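Local structure of amino acid amide racemase (Ochrobactrum anthropi, 6GIO) at residues Arg131-Ile136 and Ala200-Glu205; Gly163-Pro168 and Glu184-His189; Thr127-Ile132 and His231-Val236; Ile97-Gly102 and His251-Glu256; Tyr169-Arg174 and Gly212-Pro217. The protein belongs to the class-III aminotransferase family of pyridoxal-5'-phosphate proteins and is modelled as a two-chain assembly with pyridoxal-5'-phosphate bound. All blocks are in the same frame, centred on the assembly; numbering follows the deposited sequence.

How the contacts relate
From the N terminus, contact 4 opens first, at residues 97-102 behind helix 85-97, and closes at 251-256, so its loop encloses all the others. Contact 3 starts at 127-132 and ends at 231-236. Contact 1 shares Arg131 and Ile132 with it and closes sooner, at 200-205. Inside both loops lies contact 2, where 163-168 meets helix 179-191. Contact 5, between 169-174 and 212-217, crosses contacts 1 and 2 but stays within the loop of contact 3. Contact 1 pairs strands 131-135 and 199-204, contact 2 packs helix 179-191 on edge strand 164-167, and contact 3 bridges across the start of strand 199-204 toward strand 234-238; contacts 4 and 5 join loops around this sheet.

Contact 1: residues Arg131-Ile136 and Ala200-Glu205; sequences RIISFI and AAVFIE
Residues Arg131-Phe135 and Ala200-Ile204 run side by side as parallel strands, their axes 4.7 Å apart at closest approach and their directions 10° apart. Ala200 N donates a hydrogen bond to Arg131 O at 2.8 Å. Ile133 N bonds to Ala201 O at 3.0 Å. Phe203 N follows, meeting Ile133 O at 2.8 Å in a nearly straight bond with the donor almost along the C=O axis. Beyond it a water carries the ladder on, accepting from Phe135 N and donating to Phe203 O at 2.7 Å. Ala201 N, buried here, finds no partner in the model.

On one face, Ile132 sends CG2 to Phe203 CD1 at 3.8 Å, the two side chains crossing at a slant. Its chi1 of -66° puts CG1 beside the backbone N, and chi2, -62°, turns CD1 onto the methyls of Ala200 and Ala201. Leu123 of helix 112-127 covers this side. Ile133 and Val202 pair on the other face, CG2 to CG2 at 3.9 Å, against Cys228 of helix 220-229. The edge of the Phe135 ring lies beside Phe203 O, with CD2 3.8 Å away.

Parallel strands with helices on both faces are the core of the large domain of fold-type I PLP proteins, and Glu205, at the strand's C-terminal end, reaches the pyridoxal-5'-phosphate pocket.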
# COMPACT_ATOMS: atom_id res chain seq x y z
N ARG C 131 24.99 0.05 -1.40
CA ARG C 131 25.04 0.33 0.02
C ARG C 131 24.12 1.50 0.43
O ARG C 131 23.91 2.46 -0.34
CB ARG C 131 26.46 0.62 0.45
CG ARG C 131 27.41 -0.55 0.28
CD ARG C 131 28.78 -0.14 0.78
NE ARG C 131 29.88 -0.98 0.28
CZ ARG C 131 30.37 -2.04 0.90
NH1 ARG C 131 29.86 -2.47 2.06
NH2 ARG C 131 31.38 -2.69 0.34
N ILE C 132 23.58 1.39 1.66
CA ILE C 132 22.63 2.36 2.20
C ILE C 132 23.03 2.79 3.61
O ILE C 132 23.38 1.96 4.42
CB ILE C 132 21.18 1.78 2.22
CG1 ILE C 132 20.66 1.56 0.79
CG2 ILE C 132 20.24 2.71 2.98
CD1 ILE C 132 20.54 2.79 -0.07
N ILE C 133 22.95 4.09 3.92
CA ILE C 133 23.19 4.58 5.28
C ILE C 133 21.84 4.83 5.94
O ILE C 133 21.00 5.50 5.38
CB ILE C 133 24.11 5.81 5.33
CG1 ILE C 133 25.47 5.47 4.69
CG2 ILE C 133 24.34 6.30 6.77
CD1 ILE C 133 26.22 6.67 4.16
N SER C 134 21.65 4.27 7.10
CA SER C 134 20.46 4.49 7.89
C SER C 134 20.79 4.70 9.41
O SER C 134 21.96 4.62 9.81
CB SER C 134 19.59 3.27 7.70
OG SER C 134 18.39 3.40 8.39
N PHE C 135 19.79 4.97 10.24
CA PHE C 135 20.01 5.20 11.66
C PHE C 135 19.43 4.12 12.54
O PHE C 135 18.36 3.63 12.27
CB PHE C 135 19.47 6.57 12.11
CG PHE C 135 20.40 7.67 11.70
CD1 PHE C 135 21.51 7.95 12.48
CD2 PHE C 135 20.26 8.28 10.49
CE1 PHE C 135 22.44 8.90 12.06
CE2 PHE C 135 21.19 9.23 10.05
CZ PHE C 135 22.27 9.55 10.86
N ILE C 136 20.16 3.77 13.59
CA ILE C 136 19.64 2.90 14.63
C ILE C 136 18.37 3.58 15.16
O ILE C 136 18.37 4.78 15.55
CB ILE C 136 20.66 2.65 15.77
CG1 ILE C 136 21.85 1.86 15.25
CG2 ILE C 136 20.02 1.85 16.91
CD1 ILE C 136 23.05 1.91 16.14
N ALA C 200 24.59 4.29 -2.29
CA ALA C 200 23.54 4.91 -3.11
C ALA C 200 22.97 6.18 -2.44
O ALA C 200 22.82 7.24 -3.06
CB ALA C 200 22.39 3.93 -3.32
N ALA C 201 22.62 6.02 -1.16
CA ALA C 201 21.82 6.98 -0.45
C ALA C 201 21.98 6.90 1.05
O ALA C 201 22.33 5.84 1.58
CB ALA C 201 20.37 6.72 -0.79
N VAL C 202 21.66 8.01 1.72
CA VAL C 202 21.54 8.04 3.19
C VAL C 202 20.11 8.40 3.44
O VAL C 202 19.60 9.33 2.80
CB VAL C 202 22.48 9.09 3.87
CG1 VAL C 202 22.44 10.44 3.19
CG2 VAL C 202 22.18 9.24 5.36
N PHE C 203 19.49 7.66 4.37
CA PHE C 203 18.11 7.92 4.77
C PHE C 203 18.04 8.61 6.10
O PHE C 203 18.53 8.08 7.13
CB PHE C 203 17.32 6.64 4.86
CG PHE C 203 16.81 6.14 3.54
CD1 PHE C 203 17.68 5.55 2.64
CD2 PHE C 203 15.44 6.19 3.24
CE1 PHE C 203 17.21 5.04 1.42
CE2 PHE C 203 14.96 5.69 2.05
CZ PHE C 203 15.84 5.11 1.13
N ILE C 204 17.34 9.74 6.11
CA ILE C 204 17.31 10.67 7.27
C ILE C 204 15.89 10.94 7.71
O ILE C 204 15.09 11.49 6.90
CB ILE C 204 17.92 12.04 6.91
CG1 ILE C 204 19.41 11.93 6.59
CG2 ILE C 204 17.71 13.04 8.03
CD1 ILE C 204 19.97 13.20 5.96
N GLU C 205 15.54 10.54 8.93
CA GLU C 205 14.40 11.13 9.62
C GLU C 205 14.86 12.45 10.28
O GLU C 205 15.79 12.44 11.10
CB GLU C 205 13.88 10.20 10.73
CG GLU C 205 13.33 8.85 10.31
CD GLU C 205 12.58 8.17 11.46
OE1 GLU C 205 12.95 7.10 11.90
OE2 GLU C 205 11.60 8.72 11.94
O HOH W 1 17.45 6.40 9.02

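Contact 2: residues Gly163-Pro168 and Glu184-His189; sequences GVLLLP and ELLDYH
Leu165 is the first residue of 163-168 to meet the helix, laying a methyl over the ring of His189. Strand and helix run roughly antiparallel, at 157°, their axes 10.1 Å apart at closest approach. In Leu165, chi1 (178°) sets CG anti to the backbone N, and both methyls beyond it meet His189. Its CD1 sits 3.8 Å from the centroid of the His189 ring and 19° off the normal, a CH-pi contact displaced somewhat toward the rim. The other methyl, CD2, packs beside His189 CB and touches Leu186 CD1 at 3.9 Å.

The rotation of the imidazole is fixed from within its own helix. Its ND1 donates to Leu185 O at 3.1 Å, with that oxygen close to the ring plane. The same oxygen takes the helical bond from His189 N at 3.0 Å, and the two donors arrive from opposite faces of the carbonyl plane.

Leu167 comes next. It crosses Leu186 at about a right angle, CD1 to CD1 at 4.0 Å, while its CD2 lies near Leu185 CG. Both Leu167 and Leu186 also rest on Ile133 of the adjoining strand. Pro168 ends the run, its CD 4.0 Å from Leu185 CD2.

Helix 179-191 belongs to a beta-alpha-beta crossover from strand 164-167 to strand 199-204. Across the interface the chemistry is wholly apolar apart from one imidazole face; with ND1 donating inside the helix, the ring presents a face to Leu165, and cohesion probably rests mostly on dispersion and shape.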
# COMPACT_ATOMS: atom_id res chain seq x y z
N GLY C 163 24.37 -4.64 3.02
CA GLY C 163 24.95 -3.38 2.60
C GLY C 163 24.46 -2.15 3.38
O GLY C 163 24.84 -1.03 3.04
N VAL C 164 23.67 -2.37 4.43
CA VAL C 164 23.17 -1.27 5.28
C VAL C 164 24.15 -0.96 6.42
O VAL C 164 24.55 -1.85 7.20
CB VAL C 164 21.74 -1.56 5.84
CG1 VAL C 164 21.31 -0.49 6.84
CG2 VAL C 164 20.75 -1.59 4.69
N LEU C 165 24.55 0.30 6.48
CA LEU C 165 25.35 0.83 7.57
C LEU C 165 24.40 1.54 8.49
O LEU C 165 23.81 2.55 8.08
CB LEU C 165 26.39 1.84 7.02
CG LEU C 165 27.29 2.52 8.07
CD1 LEU C 165 27.88 1.47 8.99
CD2 LEU C 165 28.41 3.37 7.46
N LEU C 166 24.23 1.00 9.71
CA LEU C 166 23.43 1.62 10.79
C LEU C 166 24.26 2.43 11.82
O LEU C 166 25.14 1.89 12.48
CB LEU C 166 22.66 0.56 11.55
CG LEU C 166 21.49 -0.08 10.82
CD1 LEU C 166 20.94 -1.22 11.70
CD2 LEU C 166 20.37 0.89 10.48
N LEU C 167 23.94 3.72 11.97
CA LEU C 167 24.66 4.60 12.87
C LEU C 167 23.77 5.01 14.00
O LEU C 167 22.57 5.10 13.79
CB LEU C 167 25.04 5.88 12.13
CG LEU C 167 25.95 5.78 10.91
CD1 LEU C 167 26.01 7.12 10.21
CD2 LEU C 167 27.34 5.32 11.32
N PRO C 168 24.35 5.34 15.18
CA PRO C 168 23.54 5.93 16.23
C PRO C 168 22.99 7.29 15.82
O PRO C 168 23.64 8.08 15.10
CB PRO C 168 24.52 6.07 17.41
CG PRO C 168 25.66 5.15 17.10
CD PRO C 168 25.75 5.17 15.62
N GLU C 184 32.29 11.23 13.08
CA GLU C 184 33.65 10.61 13.13
C GLU C 184 33.54 9.12 12.74
O GLU C 184 34.29 8.68 11.93
CB GLU C 184 34.31 10.93 14.48
CG GLU C 184 35.46 10.02 14.88
CD GLU C 184 36.42 10.47 15.98
OE1 GLU C 184 36.48 9.85 17.04
OE2 GLU C 184 37.15 11.41 15.75
N LEU C 185 32.59 8.42 13.34
CA LEU C 185 32.31 7.04 13.07
C LEU C 185 32.00 6.80 11.58
O LEU C 185 32.47 5.84 11.00
CB LEU C 185 31.15 6.55 13.96
CG LEU C 185 30.73 5.10 13.89
CD1 LEU C 185 31.87 4.14 14.15
CD2 LEU C 185 29.66 4.85 14.94
N LEU C 186 31.21 7.68 10.98
CA LEU C 186 30.89 7.58 9.56
C LEU C 186 32.12 7.81 8.72
O LEU C 186 32.37 7.06 7.75
CB LEU C 186 29.81 8.56 9.13
CG LEU C 186 29.40 8.59 7.66
CD1 LEU C 186 28.73 7.27 7.27
CD2 LEU C 186 28.51 9.78 7.38
N ASP C 187 32.89 8.84 9.09
CA ASP C 187 34.15 9.12 8.37
C ASP C 187 35.05 7.89 8.40
O ASP C 187 35.75 7.60 7.42
CB ASP C 187 34.94 10.25 9.01
CG ASP C 187 34.29 11.59 8.85
OD1 ASP C 187 33.49 11.81 7.89
OD2 ASP C 187 34.61 12.45 9.71
N TYR C 188 35.05 7.17 9.54
CA TYR C 188 35.88 5.98 9.70
C TYR C 188 35.42 4.85 8.82
O TYR C 188 36.23 4.20 8.17
CB TYR C 188 35.91 5.49 11.17
CG TYR C 188 36.99 4.46 11.43
CD1 TYR C 188 38.36 4.80 11.40
CD2 TYR C 188 36.65 3.14 11.72
CE1 TYR C 188 39.34 3.84 11.65
CE2 TYR C 188 37.60 2.19 11.96
CZ TYR C 188 38.94 2.53 11.94
OH TYR C 188 39.85 1.52 12.19
N HIS C 189 34.12 4.56 8.84
CA HIS C 189 33.55 3.60 7.90
C HIS C 189 33.89 3.97 6.42
O HIS C 189 34.35 3.13 5.67
CB HIS C 189 32.07 3.45 8.13
CG HIS C 189 31.75 2.49 9.22
ND1 HIS C 189 31.66 2.84 10.55
CD2 HIS C 189 31.52 1.16 9.18
CE1 HIS C 189 31.33 1.79 11.28
NE2 HIS C 189 31.24 0.75 10.47

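Contact 3: residues Thr127-Ile132 and His231-Val236; sequences TKRSRI and HGILVV
Arg129 grips the carbonyl oxygen of His231 with both terminal nitrogens. NH1 and NH2 each donate to His231 O at 3.1 Å, and the oxygen lies at the edge of the guanidinium, within 4° of its plane. NH2 comes in the carbonyl plane on a lone pair; NH1 is tilted 29° from that plane. The arginine chain is extended from CG to NE, which carries the guanidinium to the 231-236 segment. NH1 has a further acceptor in Val199 O, and Gly232 O lies over one face of the guanidinium.

Gly232, with positive phi, is the C-prime residue of a Schellman motif closing helix 220-229: its N bonds to Arg229 O and Ile233 N to Cys228 O. A cation at this helix end would be favoured by the helix dipole. Thr127 OG1 accepts from Arg129 N at 3.1 Å, an ST turn, and also bonds to Leu123 O in its own helix.

Apart from the arginine grip, Thr127 CG2 and Leu234 CD1 meet at 3.8 Å, the side chains sliding past each other in opposite directions. The contact spans the start of strand 199-204, which lies between strands 131-135 and 234-238, and joins the C-terminal ends of helices 112-127 and 220-229.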
# COMPACT_ATOMS: atom_id res chain seq x y z
N THR C 127 21.51 4.55 -9.28
CA THR C 127 22.89 4.94 -8.90
C THR C 127 23.92 3.89 -9.25
O THR C 127 25.12 4.20 -9.40
CB THR C 127 23.04 5.22 -7.39
OG1 THR C 127 22.77 4.04 -6.62
CG2 THR C 127 22.11 6.38 -6.95
N LYS C 128 23.45 2.64 -9.32
CA LYS C 128 24.30 1.45 -9.46
C LYS C 128 25.24 1.28 -8.28
O LYS C 128 26.32 0.73 -8.40
CB LYS C 128 25.09 1.46 -10.79
CG LYS C 128 24.13 1.49 -11.97
CD LYS C 128 24.82 1.83 -13.27
CE LYS C 128 23.78 1.80 -14.39
NZ LYS C 128 24.42 1.66 -15.71
N ARG C 129 24.79 1.75 -7.13
CA ARG C 129 25.46 1.54 -5.88
C ARG C 129 24.52 0.74 -4.95
O ARG C 129 23.35 0.91 -4.99
CB ARG C 129 25.77 2.89 -5.27
CG ARG C 129 26.59 3.82 -6.15
CD ARG C 129 26.71 5.12 -5.41
NE ARG C 129 27.53 6.12 -6.06
CZ ARG C 129 28.04 7.18 -5.45
NH1 ARG C 129 27.85 7.37 -4.14
NH2 ARG C 129 28.78 8.03 -6.15
N SER C 130 25.07 -0.13 -4.13
CA SER C 130 24.28 -1.11 -3.40
C SER C 130 24.13 -0.82 -1.92
O SER C 130 23.26 -1.40 -1.25
CB SER C 130 24.95 -2.50 -3.60
OG SER C 130 26.32 -2.46 -3.16
N ARG C 131 24.99 0.05 -1.40
CA ARG C 131 25.04 0.33 0.02
C ARG C 131 24.12 1.50 0.43
O ARG C 131 23.91 2.46 -0.34
CB ARG C 131 26.46 0.62 0.45
CG ARG C 131 27.41 -0.55 0.28
CD ARG C 131 28.78 -0.14 0.78
NE ARG C 131 29.88 -0.98 0.28
CZ ARG C 131 30.37 -2.04 0.90
NH1 ARG C 131 29.86 -2.47 2.06
NH2 ARG C 131 31.38 -2.69 0.34
N ILE C 132 23.58 1.39 1.66
CA ILE C 132 22.63 2.36 2.20
C ILE C 132 23.03 2.79 3.61
O ILE C 132 23.38 1.96 4.42
CB ILE C 132 21.18 1.78 2.22
CG1 ILE C 132 20.66 1.56 0.79
CG2 ILE C 132 20.24 2.71 2.98
CD1 ILE C 132 20.54 2.79 -0.07
N HIS C 231 30.46 12.77 -1.87
CA HIS C 231 30.80 11.54 -2.60
C HIS C 231 29.70 11.07 -3.52
O HIS C 231 29.70 9.91 -3.92
CB HIS C 231 31.15 10.41 -1.61
CG HIS C 231 32.25 10.76 -0.66
ND1 HIS C 231 33.57 10.77 -1.04
CD2 HIS C 231 32.22 11.11 0.65
CE1 HIS C 231 34.32 11.13 -0.00
NE2 HIS C 231 33.52 11.34 1.03
N GLY C 232 28.78 11.98 -3.86
CA GLY C 232 27.69 11.67 -4.74
C GLY C 232 26.59 10.83 -4.09
O GLY C 232 25.72 10.35 -4.79
N ILE C 233 26.63 10.63 -2.78
CA ILE C 233 25.58 9.86 -2.09
C ILE C 233 24.31 10.74 -2.10
O ILE C 233 24.32 11.91 -1.68
CB ILE C 233 25.97 9.48 -0.64
CG1 ILE C 233 27.20 8.58 -0.63
CG2 ILE C 233 24.84 8.75 0.05
CD1 ILE C 233 27.96 8.45 0.67
N LEU C 234 23.21 10.19 -2.59
CA LEU C 234 21.96 10.94 -2.58
C LEU C 234 21.35 11.00 -1.16
O LEU C 234 21.44 10.03 -0.38
CB LEU C 234 20.98 10.31 -3.56
CG LEU C 234 21.43 10.29 -5.03
CD1 LEU C 234 20.42 9.58 -5.93
CD2 LEU C 234 21.69 11.71 -5.51
N VAL C 235 20.72 12.13 -0.86
CA VAL C 235 20.25 12.45 0.45
C VAL C 235 18.72 12.39 0.45
O VAL C 235 18.05 13.09 -0.32
CB VAL C 235 20.78 13.84 0.86
CG1 VAL C 235 20.30 14.24 2.24
CG2 VAL C 235 22.31 13.85 0.80
N VAL C 236 18.20 11.50 1.27
CA VAL C 236 16.79 11.17 1.25
C VAL C 236 16.26 11.61 2.60
O VAL C 236 16.74 11.13 3.61
CB VAL C 236 16.55 9.63 1.10
CG1 VAL C 236 15.06 9.30 1.10
CG2 VAL C 236 17.22 9.04 -0.14

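Contact 4: residues Ile97-Gly102 and His251-Glu256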
# COMPACT_ATOMS: atom_id res chain seq x y z
N ILE C 97 5.43 23.00 -3.75
CA ILE C 97 5.69 23.25 -2.33
C ILE C 97 7.01 22.69 -1.79
O ILE C 97 7.37 22.94 -0.64
CB ILE C 97 4.52 22.78 -1.42
CG1 ILE C 97 4.45 21.27 -1.30
CG2 ILE C 97 3.21 23.37 -1.90
CD1 ILE C 97 3.63 20.78 -0.10
N THR C 98 7.72 21.90 -2.57
CA THR C 98 8.92 21.30 -2.06
C THR C 98 10.09 21.97 -2.78
O THR C 98 10.18 21.92 -3.99
CB THR C 98 8.94 19.76 -2.26
OG1 THR C 98 7.74 19.18 -1.72
CG2 THR C 98 10.15 19.15 -1.55
N PRO C 99 10.98 22.63 -2.04
CA PRO C 99 12.11 23.22 -2.76
C PRO C 99 12.96 22.15 -3.44
O PRO C 99 13.02 20.99 -2.98
CB PRO C 99 12.91 23.91 -1.67
CG PRO C 99 12.60 23.13 -0.42
CD PRO C 99 11.17 22.64 -0.58
N GLY C 100 13.61 22.53 -4.51
CA GLY C 100 14.31 21.58 -5.33
C GLY C 100 14.86 22.26 -6.57
O GLY C 100 14.40 23.32 -6.95
N ASN C 101 15.86 21.64 -7.16
CA ASN C 101 16.52 22.19 -8.37
C ASN C 101 16.47 21.17 -9.51
O ASN C 101 16.44 19.99 -9.21
CB ASN C 101 17.94 22.62 -8.05
CG ASN C 101 17.98 23.85 -7.17
OD1 ASN C 101 18.74 23.89 -6.21
ND2 ASN C 101 17.16 24.83 -7.47
N GLY C 102 16.48 21.65 -10.75
CA GLY C 102 16.45 20.81 -11.96
C GLY C 102 15.14 20.08 -12.20
O GLY C 102 14.13 20.36 -11.56
N HIS C 251 7.99 21.70 5.65
CA HIS C 251 8.76 20.46 5.78
C HIS C 251 9.70 20.50 6.97
O HIS C 251 10.43 21.49 7.17
CB HIS C 251 9.59 20.21 4.53
CG HIS C 251 8.81 20.34 3.27
ND1 HIS C 251 7.82 19.44 2.92
CD2 HIS C 251 8.88 21.25 2.26
CE1 HIS C 251 7.30 19.81 1.76
NE2 HIS C 251 7.93 20.90 1.34
N CYS C 252 9.68 19.44 7.77
CA CYS C 252 10.53 19.42 8.94
C CYS C 252 11.99 19.62 8.58
O CYS C 252 12.73 20.12 9.36
CB CYS C 252 10.37 18.16 9.75
SG CYS C 252 11.32 18.18 11.30
N PHE C 253 12.42 19.17 7.41
CA PHE C 253 13.86 19.34 7.07
C PHE C 253 14.26 20.79 6.89
O PHE C 253 15.47 21.11 6.93
CB PHE C 253 14.24 18.52 5.84
CG PHE C 253 13.64 19.00 4.55
CD1 PHE C 253 14.25 20.02 3.82
CD2 PHE C 253 12.52 18.36 4.00
CE1 PHE C 253 13.72 20.42 2.60
CE2 PHE C 253 12.02 18.75 2.75
CZ PHE C 253 12.61 19.78 2.06
N GLN C 254 13.28 21.68 6.70
CA GLN C 254 13.61 23.10 6.55
C GLN C 254 14.10 23.74 7.86
O GLN C 254 14.69 24.80 7.82
CB GLN C 254 12.42 23.91 5.98
CG GLN C 254 12.03 23.52 4.58
CD GLN C 254 10.78 24.17 4.06
OE1 GLN C 254 9.69 24.04 4.63
NE2 GLN C 254 10.91 24.81 2.90
N HIS C 255 13.85 23.09 9.00
CA HIS C 255 14.43 23.49 10.26
C HIS C 255 15.95 23.18 10.31
O HIS C 255 16.66 23.73 11.13
CB HIS C 255 13.78 22.73 11.45
CG HIS C 255 12.35 23.08 11.68
ND1 HIS C 255 11.96 24.28 12.24
CD2 HIS C 255 11.21 22.39 11.43
CE1 HIS C 255 10.64 24.31 12.31
NE2 HIS C 255 10.16 23.17 11.83
N GLU C 256 16.42 22.24 9.49
CA GLU C 256 17.72 21.60 9.68
C GLU C 256 18.73 21.96 8.60
O GLU C 256 19.81 21.37 8.59
CB GLU C 256 17.56 20.08 9.72
CG GLU C 256 16.70 19.57 10.88
CD GLU C 256 17.42 19.62 12.20
OE1 GLU C 256 18.66 19.84 12.20
OE2 GLU C 256 16.73 19.43 13.24
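The His251 ring points its NE2 edge at the backbone of Ile97 and donates to Ile97 O at 2.9 Å with an N-H...O angle of 157°. The oxygen lies close to the ring plane, while the nitrogen stands 45° above the carbonyl plane. The side chains of Thr98 and His251 cross at about a right angle; Thr98 OG1, 3.5 Å from His251 NE2, is bonded to Leu94 O back in helix 85-97. Pro99 meets His251 tip to tip, CD to CD2 at 3.9 Å.

The contact joins the end of helix 85-97 to a 3-10 segment in the connection between strands 234-238 and 262-265, both strands of the large-domain sheet, and Thr98 and Phe253 both rest on Val263 of the latter.

Phe253 also comes at Pro99 tip to tip, with CZ 4.2 Å from Pro99 CD. Thr98 CG2 approaches the edge of the same ring. Gln254 crosses Pro99 at a slant, NE2 to CG at 4.1 Å, while its OE1 accepts from His251 N at 3.1 Å. Glu239 receives the next two backbone N-H groups, those of Cys252 and Phe253 in the 3-10 segment.

Contact 5: residues Tyr169-Arg174 and Gly212-Pro217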
# COMPACT_ATOMS: atom_id res chain seq x y z
N TYR C 169 21.76 7.56 16.25
CA TYR C 169 21.19 8.89 16.09
C TYR C 169 21.51 9.71 17.37
O TYR C 169 21.13 9.33 18.47
CB TYR C 169 19.68 8.79 15.79
CG TYR C 169 18.99 10.00 15.21
CD1 TYR C 169 18.55 11.03 16.01
CD2 TYR C 169 18.68 10.06 13.82
CE1 TYR C 169 17.84 12.11 15.48
CE2 TYR C 169 17.97 11.12 13.29
CZ TYR C 169 17.56 12.16 14.12
OH TYR C 169 16.84 13.22 13.61
N PRO C 170 22.26 10.79 17.22
CA PRO C 170 22.65 11.56 18.39
C PRO C 170 21.47 12.14 19.13
O PRO C 170 20.66 12.87 18.52
CB PRO C 170 23.43 12.74 17.81
CG PRO C 170 23.62 12.47 16.38
CD PRO C 170 22.81 11.32 15.96
N ASP C 171 21.41 11.86 20.42
CA ASP C 171 20.25 12.08 21.23
C ASP C 171 20.63 13.03 22.39
O ASP C 171 21.28 12.61 23.34
CB ASP C 171 19.81 10.74 21.77
CG ASP C 171 18.63 10.83 22.71
OD1 ASP C 171 18.18 11.96 23.07
OD2 ASP C 171 18.15 9.76 23.07
N PRO C 172 20.21 14.30 22.32
CA PRO C 172 20.56 15.23 23.41
C PRO C 172 20.11 14.79 24.82
O PRO C 172 20.75 15.16 25.76
CB PRO C 172 19.85 16.53 23.01
CG PRO C 172 19.53 16.39 21.57
CD PRO C 172 19.34 14.93 21.31
N PHE C 173 19.04 14.01 24.96
CA PHE C 173 18.52 13.64 26.28
C PHE C 173 19.26 12.44 26.89
O PHE C 173 19.42 12.38 28.08
CB PHE C 173 17.02 13.36 26.20
CG PHE C 173 16.34 13.19 27.56
CD1 PHE C 173 16.21 14.26 28.42
CD2 PHE C 173 15.82 11.96 27.95
CE1 PHE C 173 15.56 14.12 29.64
CE2 PHE C 173 15.18 11.80 29.17
CZ PHE C 173 15.05 12.90 30.03
N ARG C 174 19.73 11.50 26.05
CA ARG C 174 20.57 10.39 26.50
C ARG C 174 21.84 10.41 25.68
O ARG C 174 22.02 9.59 24.80
CB ARG C 174 19.85 9.07 26.34
CG ARG C 174 18.59 9.03 27.20
CD ARG C 174 18.05 7.64 27.39
NE ARG C 174 17.00 7.63 28.40
CZ ARG C 174 15.75 8.05 28.21
NH1 ARG C 174 15.38 8.56 27.05
NH2 ARG C 174 14.85 7.99 29.19
N GLY C 212 11.88 7.64 19.41
CA GLY C 212 11.62 8.42 20.63
C GLY C 212 11.38 9.90 20.46
O GLY C 212 11.58 10.66 21.40
N LEU C 213 10.92 10.32 19.29
CA LEU C 213 10.73 11.74 18.96
C LEU C 213 11.95 12.58 19.35
O LEU C 213 11.88 13.61 20.08
CB LEU C 213 9.42 12.23 19.59
CG LEU C 213 8.19 11.70 18.85
CD1 LEU C 213 6.97 11.60 19.76
CD2 LEU C 213 7.89 12.57 17.63
N VAL C 214 13.09 12.12 18.85
CA VAL C 214 14.36 12.74 19.12
C VAL C 214 14.69 13.81 18.10
O VAL C 214 14.85 13.52 16.92
CB VAL C 214 15.48 11.67 19.13
CG1 VAL C 214 16.84 12.31 19.37
CG2 VAL C 214 15.20 10.63 20.19
N VAL C 215 14.82 15.05 18.54
CA VAL C 215 15.30 16.11 17.68
C VAL C 215 16.82 16.10 17.75
O VAL C 215 17.42 16.23 18.83
CB VAL C 215 14.84 17.51 18.11
CG1 VAL C 215 15.33 18.60 17.14
CG2 VAL C 215 13.32 17.56 18.21
N PRO C 216 17.48 16.00 16.58
CA PRO C 216 18.92 15.97 16.64
C PRO C 216 19.51 17.27 17.18
O PRO C 216 18.82 18.30 17.15
CB PRO C 216 19.32 15.76 15.17
CG PRO C 216 18.23 16.43 14.41
CD PRO C 216 16.98 16.11 15.21
N PRO C 217 20.79 17.23 17.62
CA PRO C 217 21.55 18.42 17.95
C PRO C 217 21.69 19.29 16.72
O PRO C 217 21.85 18.78 15.64
CB PRO C 217 22.95 17.88 18.32
CG PRO C 217 22.84 16.40 18.38
CD PRO C 217 21.65 16.04 17.56
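Asp171 OD1, lying 4.0 Å from Val214 CG1, collects two backbone donors of its own loop. Phe173 N reaches it at 2.9 Å, from above the carboxylate plane, and closes an Asx turn; Arg174 N adds a weak bond at 3.4 Å. These bonds hold the carboxylate beside that backbone.

Val214 is the main partner from 212-217. Its CG1 is anti to the backbone N (chi1 178°) and touches Asp171 CA, Pro172 CD and, at 4.0 Å, Tyr169 CD1, the tyrosine and valine side chains sliding past each other in opposite directions. Farther along the ring, Tyr169 OH comes to 3.3 Å from Pro216 CD, the two side chains crossing at a slant, while the hydroxyl bonds to Glu205 O.

Prolines make up the rest. Pro170 CB rests on Pro217 CG at 3.8 Å, and Pro170 O, buried with no partner in the model, faces Pro217 CD. Pro172 CD lies 3.4 Å from Val215 O. Most of the touching surface is carbon, with Tyr169 OH, Asp171 OD1 and the carbonyl oxygens of Pro170, Val214 and Val215 set among it. The touching parts run 75° apart.

The 169-174 loop leaves strand 164-167 toward helix 179-191, and the 212-217 loop leads from strand 199-204 into helix 220-229, where Pro170 and Pro216 rest on Phe220 and Leu221. Beyond them, Phe173 and Val215 reach strand 343-349 of the other sheet.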